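Local coordinates for protein yciF (Escherichia coli, PDB 2GS4) that is of unknown function but is a homodimeric stress protein whose rubrerythrin-like helical bundle probably binds metal, at residues L48-G53 and L140-A145; E21-R26 and R72-A77; A29-A34 and E87-T92. All blocks are in the same frame, centred on the assembly; numbering follows the deposited sequence.

Interaction 1 of 3, residues L48-G53 and L140-A145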
loop_
_atom_site.group_PDB
_atom_site.type_symbol
_atom_site.label_atom_id
_atom_site.label_comp_id
_atom_site.label_asym_id
_atom_site.label_seq_id
_atom_site.Cartn_x
_atom_site.Cartn_y
_atom_site.Cartn_z
ATOM N N LEU A 48 -4.450 19.222 2.705
ATOM C CA LEU A 48 -3.881 19.485 1.390
ATOM C C LEU A 48 -2.688 20.424 1.561
ATOM O O LEU A 48 -1.652 20.259 0.911
ATOM C CB LEU A 48 -4.918 20.144 0.478
ATOM C CG LEU A 48 -4.361 20.820 -0.781
ATOM C CD1 LEU A 48 -3.443 19.855 -1.508
ATOM C CD2 LEU A 48 -5.495 21.278 -1.687
ATOM N N GLU A 49 -2.844 21.411 2.433
ATOM C CA GLU A 49 -1.766 22.357 2.680
ATOM C C GLU A 49 -0.630 21.682 3.432
ATOM O O GLU A 49 0.528 21.795 3.040
ATOM C CB GLU A 49 -2.298 23.557 3.453
ATOM C CG GLU A 49 -3.335 24.330 2.666
ATOM C CD GLU A 49 -2.844 24.666 1.273
ATOM O OE1 GLU A 49 -3.682 24.775 0.353
ATOM O OE2 GLU A 49 -1.614 24.825 1.097
ATOM N N GLU A 50 -0.967 20.953 4.495
ATOM C CA GLU A 50 0.029 20.235 5.282
ATOM C C GLU A 50 0.809 19.246 4.397
ATOM O O GLU A 50 2.002 19.052 4.602
ATOM C CB GLU A 50 -0.671 19.524 6.464
ATOM C CG GLU A 50 0.115 18.421 7.175
ATOM C CD GLU A 50 -0.681 17.778 8.314
ATOM O OE1 GLU A 50 -0.689 16.532 8.417
ATOM O OE2 GLU A 50 -1.298 18.521 9.112
ATOM N N THR A 51 0.149 18.641 3.407
ATOM C CA THR A 51 0.819 17.693 2.515
ATOM C C THR A 51 1.845 18.388 1.617
ATOM O O THR A 51 2.912 17.821 1.342
ATOM C CB THR A 51 -0.198 16.903 1.634
ATOM O OG1 THR A 51 -1.041 16.096 2.471
ATOM C CG2 THR A 51 0.543 15.970 0.660
ATOM N N HIS A 52 1.526 19.595 1.145
ATOM C CA HIS A 52 2.477 20.325 0.319
ATOM C C HIS A 52 3.676 20.615 1.216
ATOM O O HIS A 52 4.828 20.572 0.774
ATOM C CB HIS A 52 1.872 21.634 -0.214
ATOM C CG HIS A 52 1.239 21.499 -1.566
ATOM N ND1 HIS A 52 -0.117 21.647 -1.777
ATOM C CD2 HIS A 52 1.775 21.201 -2.773
ATOM C CE1 HIS A 52 -0.386 21.443 -3.054
ATOM N NE2 HIS A 52 0.744 21.170 -3.681
ATOM N N GLY A 53 3.400 20.890 2.489
ATOM C CA GLY A 53 4.470 21.168 3.427
ATOM C C GLY A 53 5.335 19.941 3.677
ATOM O O GLY A 53 6.542 20.056 3.874
ATOM N N LEU A 140 5.349 12.178 10.658
ATOM C CA LEU A 140 4.631 11.089 11.303
ATOM C C LEU A 140 3.608 11.644 12.288
ATOM O O LEU A 140 2.440 11.282 12.245
ATOM C CB LEU A 140 5.592 10.167 12.051
ATOM C CG LEU A 140 4.897 9.094 12.892
ATOM C CD1 LEU A 140 4.047 8.207 11.990
ATOM C CD2 LEU A 140 5.925 8.269 13.639
ATOM N N GLU A 141 4.044 12.546 13.159
ATOM C CA GLU A 141 3.140 13.117 14.152
ATOM C C GLU A 141 2.002 13.941 13.549
ATOM O O GLU A 141 0.890 13.937 14.077
ATOM C CB GLU A 141 3.929 13.955 15.167
ATOM C CG GLU A 141 5.026 13.162 15.872
ATOM C CD GLU A 141 4.511 11.882 16.516
ATOM O OE1 GLU A 141 5.296 10.913 16.607
ATOM O OE2 GLU A 141 3.334 11.845 16.939
ATOM N N GLU A 142 2.265 14.650 12.451
ATOM C CA GLU A 142 1.214 15.446 11.822
ATOM C C GLU A 142 0.141 14.524 11.257
ATOM O O GLU A 142 -1.051 14.808 11.353
ATOM C CB GLU A 142 1.785 16.323 10.701
ATOM C CG GLU A 142 2.629 17.497 11.193
ATOM C CD GLU A 142 3.188 18.319 10.048
ATOM O OE1 GLU A 142 3.277 17.793 8.916
ATOM O OE2 GLU A 142 3.552 19.489 10.279
ATOM N N GLU A 143 0.571 13.418 10.660
ATOM C CA GLU A 143 -0.367 12.462 10.087
ATOM C C GLU A 143 -1.195 11.812 11.186
ATOM O O GLU A 143 -2.380 11.524 10.993
ATOM C CB GLU A 143 0.382 11.404 9.281
ATOM C CG GLU A 143 0.998 11.963 8.002
ATOM C CD GLU A 143 -0.014 12.712 7.153
ATOM O OE1 GLU A 143 -0.025 13.961 7.196
ATOM O OE2 GLU A 143 -0.810 12.051 6.456
ATOM N N LYS A 144 -0.576 11.582 12.336
ATOM C CA LYS A 144 -1.304 11.006 13.457
ATOM C C LYS A 144 -2.355 12.017 13.926
ATOM O O LYS A 144 -3.501 11.651 14.180
ATOM C CB LYS A 144 -0.345 10.635 14.593
ATOM C CG LYS A 144 0.415 9.316 14.354
ATOM C CD LYS A 144 1.352 8.973 15.518
ATOM C CE LYS A 144 2.122 7.680 15.254
ATOM N NZ LYS A 144 3.122 7.403 16.329
ATOM N N ALA A 145 -1.979 13.291 14.010
ATOM C CA ALA A 145 -2.937 14.309 14.434
ATOM C C ALA A 145 -4.037 14.458 13.386
ATOM O O ALA A 145 -5.206 14.674 13.720
ATOM C CB ALA A 145 -2.241 15.646 14.658
HETATM O O HOH W 1 -1.582 17.569 11.540
#
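E50 reaches from helix 38-63 to helix 130-159 and places its carboxylate between two acidic side chains, E142 and E143, a clear case of acidic groups brought together in the middle of a helical bundle. With CG anti to the backbone N (chi1 164°) and the chain extended beyond it, the side chain spans most of the gap between backbones whose nearest CA atoms, those of E50 and E142, are 8.2 Å apart. The closest approaches are made by one oxygen, E50 OE1. It presses on E142 CB at 3.4 Å and comes within 2.9 Å of E143 OE1, the two carboxylates standing nearly perpendicular, their planes 85° apart. Two carboxylate oxygens this close would probably repel each other, and donors gather on each: T146 OG1 on E50 OE1, the side chains of Q54 and H47 on E143 OE1. E142 slides past E50 in the opposite sense; its OE1 stays 4.2 Å from E50 OE1 and is held by a salt bridge to R57 and a hydrogen bond from Q54.

A cluster of glutamates with a histidine, the innermost of them E143, recalls the diiron centre of the ferritin-like, rubrerythrin-type four-helix bundle, and E143 also lies close to E110 of helix 95-126, consistent with a metal site here.

Another flank of the contact is looser and wetter. There E50 OE2 accepts a water at 2.6 Å, and the same water donates to E142 O at 2.8 Å, bridging carboxylate and backbone.

Interaction 2 of 3, residues E21-R26 and R72-A77; sequences EKQLTR and RMKCVA
The guanidinium of R26 meets K74 at its edge, where K74 CE lies near the plane, 4.4 Å from R26 NH2; over one face sits Q23 CA, a turn back on the same helix, 3.8 Å above the plane. The second flat group, the Q23 amide, does the bonding. Its NE2 donates to C75 O at 3.1 Å with an almost straight N-H...O angle of 166°, the acceptor lying close to the amide plane while the donor is tilted 24° from the plane of the carbonyl. Q23 CG is anti to the carbonyl carbon (chi1 -55°) and the chain runs on extended, which carries the amide out to the loop. K74 crosses it obliquely, its CE 3.9 Å from Q23 CD, before its amine forms a salt bridge with E79; that pairing probably eases the closeness of the two positive charges of K74 and R26.

The example is an N-cap whose backbone is held by a neighbouring helix. C75 is the N-cap of helix 76-89, its SG capping a backbone N of the first turn. S19 OG, from the turn before Q23, is hydrogen-bonded to both Q23 NE2 and C75 N, so the cap residue is gripped at both backbone ends. An alanine in place of Q23 would lose the amide, and C75 O would probably be left without this donor and K74 CE without the amide it lies across.

Helix 6-33 thus receives the incoming chain, with Y112 of helix 95-126 packing on C75 and A77 and, across the dimer interface, H111 of the second subunit packing on V76.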
loop_
_atom_site.group_PDB
_atom_site.type_symbol
_atom_site.label_atom_id
_atom_site.label_comp_id
_atom_site.label_asym_id
_atom_site.label_seq_id
_atom_site.Cartn_x
_atom_site.Cartn_y
_atom_site.Cartn_z
ATOM N N GLU A 21 2.728 11.385 -1.738
ATOM C CA GLU A 21 2.354 12.733 -1.316
ATOM C C GLU A 21 1.935 13.560 -2.530
ATOM O O GLU A 21 0.975 14.334 -2.470
ATOM C CB GLU A 21 3.539 13.400 -0.592
ATOM C CG GLU A 21 3.976 12.665 0.678
ATOM C CD GLU A 21 2.983 12.818 1.826
ATOM O OE1 GLU A 21 1.779 13.035 1.560
ATOM O OE2 GLU A 21 3.404 12.708 3.000
ATOM N N LYS A 22 2.664 13.373 -3.625
ATOM C CA LYS A 22 2.419 14.063 -4.888
ATOM C C LYS A 22 0.987 13.756 -5.343
ATOM O O LYS A 22 0.209 14.650 -5.668
ATOM C CB LYS A 22 3.401 13.552 -5.943
ATOM C CG LYS A 22 3.954 14.601 -6.880
ATOM C CD LYS A 22 5.092 15.382 -6.245
ATOM C CE LYS A 22 5.513 16.525 -7.154
ATOM N NZ LYS A 22 6.345 17.525 -6.441
ATOM N N GLN A 23 0.651 12.471 -5.362
ATOM C CA GLN A 23 -0.677 12.033 -5.764
ATOM C C GLN A 23 -1.683 12.521 -4.737
ATOM O O GLN A 23 -2.782 12.956 -5.092
ATOM C CB GLN A 23 -0.742 10.503 -5.840
ATOM C CG GLN A 23 0.298 9.868 -6.745
ATOM C CD GLN A 23 0.187 8.352 -6.765
ATOM O OE1 GLN A 23 -0.886 7.804 -6.994
ATOM N NE2 GLN A 23 1.295 7.672 -6.523
ATOM N N LEU A 24 -1.316 12.466 -3.459
ATOM C CA LEU A 24 -2.251 12.898 -2.435
ATOM C C LEU A 24 -2.697 14.360 -2.633
ATOM O O LEU A 24 -3.872 14.670 -2.431
ATOM C CB LEU A 24 -1.660 12.681 -1.038
ATOM C CG LEU A 24 -2.677 12.497 0.105
ATOM C CD1 LEU A 24 -3.757 11.487 -0.288
ATOM C CD2 LEU A 24 -1.963 12.031 1.364
ATOM N N THR A 25 -1.788 15.242 -3.062
ATOM C CA THR A 25 -2.146 16.657 -3.281
ATOM C C THR A 25 -3.370 16.817 -4.180
ATOM O O THR A 25 -4.295 17.562 -3.846
ATOM C CB THR A 25 -0.980 17.486 -3.903
ATOM O OG1 THR A 25 -0.595 16.919 -5.158
ATOM C CG2 THR A 25 0.224 17.526 -2.962
ATOM N N ARG A 26 -3.373 16.130 -5.321
ATOM C CA ARG A 26 -4.505 16.191 -6.240
ATOM C C ARG A 26 -5.750 15.607 -5.564
ATOM O O ARG A 26 -6.816 16.223 -5.558
ATOM C CB ARG A 26 -4.225 15.398 -7.535
ATOM C CG ARG A 26 -3.251 16.042 -8.536
ATOM C CD ARG A 26 -1.855 15.395 -8.533
ATOM N NE ARG A 26 -1.821 14.042 -9.094
ATOM C CZ ARG A 26 -0.699 13.362 -9.337
ATOM N NH1 ARG A 26 0.482 13.907 -9.073
ATOM N NH2 ARG A 26 -0.756 12.133 -9.836
ATOM N N ARG A 72 12.473 8.505 -9.584
ATOM C CA ARG A 72 11.149 8.668 -10.189
ATOM C C ARG A 72 10.376 7.356 -10.235
ATOM O O ARG A 72 10.891 6.345 -10.702
ATOM C CB ARG A 72 11.307 9.220 -11.609
ATOM C CG ARG A 72 10.055 9.767 -12.279
ATOM C CD ARG A 72 10.470 10.503 -13.553
ATOM N NE ARG A 72 9.373 11.167 -14.254
ATOM C CZ ARG A 72 9.476 12.377 -14.795
ATOM N NH1 ARG A 72 10.621 13.049 -14.704
ATOM N NH2 ARG A 72 8.447 12.916 -15.438
HETATM N N MSE A 73 9.140 7.374 -9.748
HETATM C CA MSE A 73 8.302 6.180 -9.749
HETATM C C MSE A 73 6.882 6.545 -9.340
HETATM O O MSE A 73 6.644 7.616 -8.797
HETATM C CB MSE A 73 8.867 5.118 -8.790
HETATM C CG MSE A 73 9.055 5.597 -7.340
HETATM SE SE MSE A 73 9.617 4.231 -6.056
HETATM C CE MSE A 73 11.514 4.198 -6.432
ATOM N N LYS A 74 5.935 5.664 -9.637
ATOM C CA LYS A 74 4.542 5.890 -9.274
ATOM C C LYS A 74 4.220 4.901 -8.156
ATOM O O LYS A 74 4.389 3.695 -8.320
ATOM C CB LYS A 74 3.622 5.630 -10.472
ATOM C CG LYS A 74 2.164 6.090 -10.266
ATOM C CD LYS A 74 1.913 7.458 -10.902
ATOM C CE LYS A 74 0.515 7.973 -10.602
ATOM N NZ LYS A 74 -0.557 6.985 -10.927
ATOM N N CYS A 75 3.774 5.417 -7.017
ATOM C CA CYS A 75 3.421 4.581 -5.875
ATOM C C CYS A 75 2.044 3.981 -6.153
ATOM O O CYS A 75 1.018 4.668 -6.062
ATOM C CB CYS A 75 3.401 5.421 -4.590
ATOM S SG CYS A 75 2.871 4.539 -3.102
ATOM N N VAL A 76 2.040 2.694 -6.488
ATOM C CA VAL A 76 0.822 1.964 -6.811
ATOM C C VAL A 76 -0.124 1.832 -5.616
ATOM O O VAL A 76 -1.344 1.831 -5.780
ATOM C CB VAL A 76 1.196 0.577 -7.388
ATOM C CG1 VAL A 76 -0.020 -0.312 -7.511
ATOM C CG2 VAL A 76 1.836 0.779 -8.764
ATOM N N ALA A 77 0.438 1.723 -4.417
ATOM C CA ALA A 77 -0.374 1.607 -3.214
ATOM C C ALA A 77 -1.229 2.867 -3.042
ATOM O O ALA A 77 -2.438 2.774 -2.874
ATOM C CB ALA A 77 0.519 1.403 -1.997
#

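Interaction 3 of 3, residues A29-A34 and E87-T92; sequences AKLARA and EVIEST
I89 provides the apolar contact, its side chain laid against L31 and A34 of helix 6-33 and the residue that follows it. The methyl of A34 rests against the root of the isoleucine, 3.6 Å from I89 CG1 and 3.8 Å from I89 CG2, so both branches straddle one small side chain. Farther out, I89 CD1 meets L31 CD2 at 3.6 Å, the two side chains crossing at about a right angle. With CG1 anti to the carbonyl carbon (chi1 -69°) and the chain extended at chi2, I89 CD1 runs along helix 6-33 to L31, with the CB of K30 a more distant 4.4 Å from it. The small A34 lets the backbones come near, its CA only 5.7 Å from that of I89.

Here a short helix meets a long one largely through one branched residue at its end. The ferritin-like bundle has long helices, and helix 76-89, in the connection between helices 38-63 and 95-126, runs in the same direction as helix 6-33; this contact joins their final turns. L102 of helix 95-126 touches both L31 and I89 and completes the apolar patch.

Hydrogen bonds fix the chain ends around it. V88 O accepts from both S91 N and S91 OG, the latter at 2.7 Å, turning the chain just after the helix. R98 spans the two segments, binding A34 O through NE and I89 O through NH1.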
loop_
_atom_site.group_PDB
_atom_site.type_symbol
_atom_site.label_atom_id
_atom_site.label_comp_id
_atom_site.label_asym_id
_atom_site.label_seq_id
_atom_site.Cartn_x
_atom_site.Cartn_y
_atom_site.Cartn_z
ATOM N N ALA A 29 -7.608 17.862 -2.942
ATOM C CA ALA A 29 -8.358 18.997 -3.476
ATOM C C ALA A 29 -9.710 18.479 -3.957
ATOM O O ALA A 29 -10.734 19.148 -3.787
ATOM C CB ALA A 29 -7.606 19.637 -4.626
ATOM N N LYS A 30 -9.713 17.289 -4.558
ATOM C CA LYS A 30 -10.957 16.695 -5.033
ATOM C C LYS A 30 -11.819 16.322 -3.823
ATOM O O LYS A 30 -13.022 16.585 -3.810
ATOM C CB LYS A 30 -10.703 15.438 -5.882
ATOM C CG LYS A 30 -10.150 15.654 -7.307
ATOM C CD LYS A 30 -10.319 14.360 -8.140
ATOM C CE LYS A 30 -9.673 14.432 -9.530
ATOM N NZ LYS A 30 -10.042 13.267 -10.408
ATOM N N LEU A 31 -11.219 15.719 -2.800
ATOM C CA LEU A 31 -12.003 15.344 -1.627
ATOM C C LEU A 31 -12.644 16.547 -0.965
ATOM O O LEU A 31 -13.796 16.479 -0.540
ATOM C CB LEU A 31 -11.151 14.604 -0.597
ATOM C CG LEU A 31 -10.810 13.150 -0.901
ATOM C CD1 LEU A 31 -9.741 12.703 0.070
ATOM C CD2 LEU A 31 -12.057 12.272 -0.789
ATOM N N ALA A 32 -11.911 17.649 -0.867
ATOM C CA ALA A 32 -12.468 18.828 -0.233
ATOM C C ALA A 32 -13.735 19.304 -0.951
ATOM O O ALA A 32 -14.637 19.847 -0.312
ATOM C CB ALA A 32 -11.425 19.940 -0.182
ATOM N N ARG A 33 -13.803 19.095 -2.270
ATOM C CA ARG A 33 -14.967 19.497 -3.075
ATOM C C ARG A 33 -16.023 18.390 -3.170
ATOM O O ARG A 33 -17.095 18.601 -3.733
ATOM C CB ARG A 33 -14.547 19.857 -4.512
ATOM C CG ARG A 33 -13.541 20.986 -4.637
ATOM C CD ARG A 33 -13.032 21.199 -6.072
ATOM N NE ARG A 33 -11.886 22.104 -6.046
ATOM C CZ ARG A 33 -11.700 23.136 -6.865
ATOM N NH1 ARG A 33 -12.587 23.418 -7.813
ATOM N NH2 ARG A 33 -10.631 23.908 -6.713
ATOM N N ALA A 34 -15.725 17.214 -2.630
ATOM C CA ALA A 34 -16.661 16.096 -2.715
ATOM C C ALA A 34 -17.721 16.046 -1.620
ATOM O O ALA A 34 -18.601 15.181 -1.652
ATOM C CB ALA A 34 -15.884 14.780 -2.735
ATOM N N GLU A 87 -13.972 6.322 -5.687
ATOM C CA GLU A 87 -15.156 5.503 -5.905
ATOM C C GLU A 87 -16.292 6.009 -5.016
ATOM O O GLU A 87 -17.462 5.886 -5.362
ATOM C CB GLU A 87 -14.869 4.033 -5.605
ATOM C CG GLU A 87 -14.809 3.165 -6.841
ATOM C CD GLU A 87 -14.885 1.697 -6.510
ATOM O OE1 GLU A 87 -15.967 1.238 -6.086
ATOM O OE2 GLU A 87 -13.864 1.000 -6.664
ATOM N N VAL A 88 -15.941 6.573 -3.859
ATOM C CA VAL A 88 -16.952 7.122 -2.952
ATOM C C VAL A 88 -17.415 8.462 -3.518
ATOM O O VAL A 88 -18.616 8.721 -3.615
ATOM C CB VAL A 88 -16.397 7.343 -1.514
ATOM C CG1 VAL A 88 -17.431 8.045 -0.658
ATOM C CG2 VAL A 88 -16.037 5.988 -0.876
ATOM N N ILE A 89 -16.449 9.299 -3.894
ATOM C CA ILE A 89 -16.707 10.629 -4.468
ATOM C C ILE A 89 -17.660 10.550 -5.660
ATOM O O ILE A 89 -18.620 11.322 -5.766
ATOM C CB ILE A 89 -15.384 11.302 -4.991
ATOM C CG1 ILE A 89 -14.468 11.685 -3.824
ATOM C CG2 ILE A 89 -15.714 12.524 -5.846
ATOM C CD1 ILE A 89 -13.039 12.064 -4.245
ATOM N N GLU A 90 -17.385 9.607 -6.553
ATOM C CA GLU A 90 -18.166 9.432 -7.769
ATOM C C GLU A 90 -19.433 8.583 -7.645
ATOM O O GLU A 90 -20.126 8.356 -8.641
ATOM C CB GLU A 90 -17.260 8.843 -8.851
ATOM C CG GLU A 90 -15.984 9.645 -9.093
ATOM C CD GLU A 90 -16.229 10.903 -9.910
ATOM O OE1 GLU A 90 -16.671 10.784 -11.074
ATOM O OE2 GLU A 90 -15.979 12.008 -9.386
ATOM N N SER A 91 -19.733 8.104 -6.439
ATOM C CA SER A 91 -20.932 7.291 -6.232
ATOM C C SER A 91 -22.112 8.224 -5.990
ATOM O O SER A 91 -21.950 9.447 -6.011
ATOM C CB SER A 91 -20.767 6.410 -5.001
ATOM O OG SER A 91 -20.861 7.200 -3.825
ATOM N N THR A 92 -23.297 7.657 -5.767
ATOM C CA THR A 92 -24.454 8.499 -5.477
ATOM C C THR A 92 -24.704 8.542 -3.975
ATOM O O THR A 92 -25.756 9.002 -3.540
ATOM C CB THR A 92 -25.769 8.032 -6.182
ATOM O OG1 THR A 92 -26.004 6.646 -5.923
ATOM C CG2 THR A 92 -25.694 8.273 -7.683
#

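Interactions 2 and 3 hold the same pair, helix 6-33 and helix 76-89, at the beginning and end of the shorter helix, their centres about 18 Å apart; interaction 1 joins helices 38-63 and 130-159, its centre about 7 Å from the centre of the chain. It is the most interior, with no exposed residue touching, whereas interactions 2 and 3 mix buried residues with exposed ones, K74 and R26 in one, K30 in the other. Chemistry follows place: acidic side chains with polar donors inside, an amide on a backbone carbonyl at the helix start, aliphatic groups in interaction 3, its centre about 17 Å from that of the chain. T51 packs on E21, linking interactions 1 and 2; L48 reaches A29 of interaction 3.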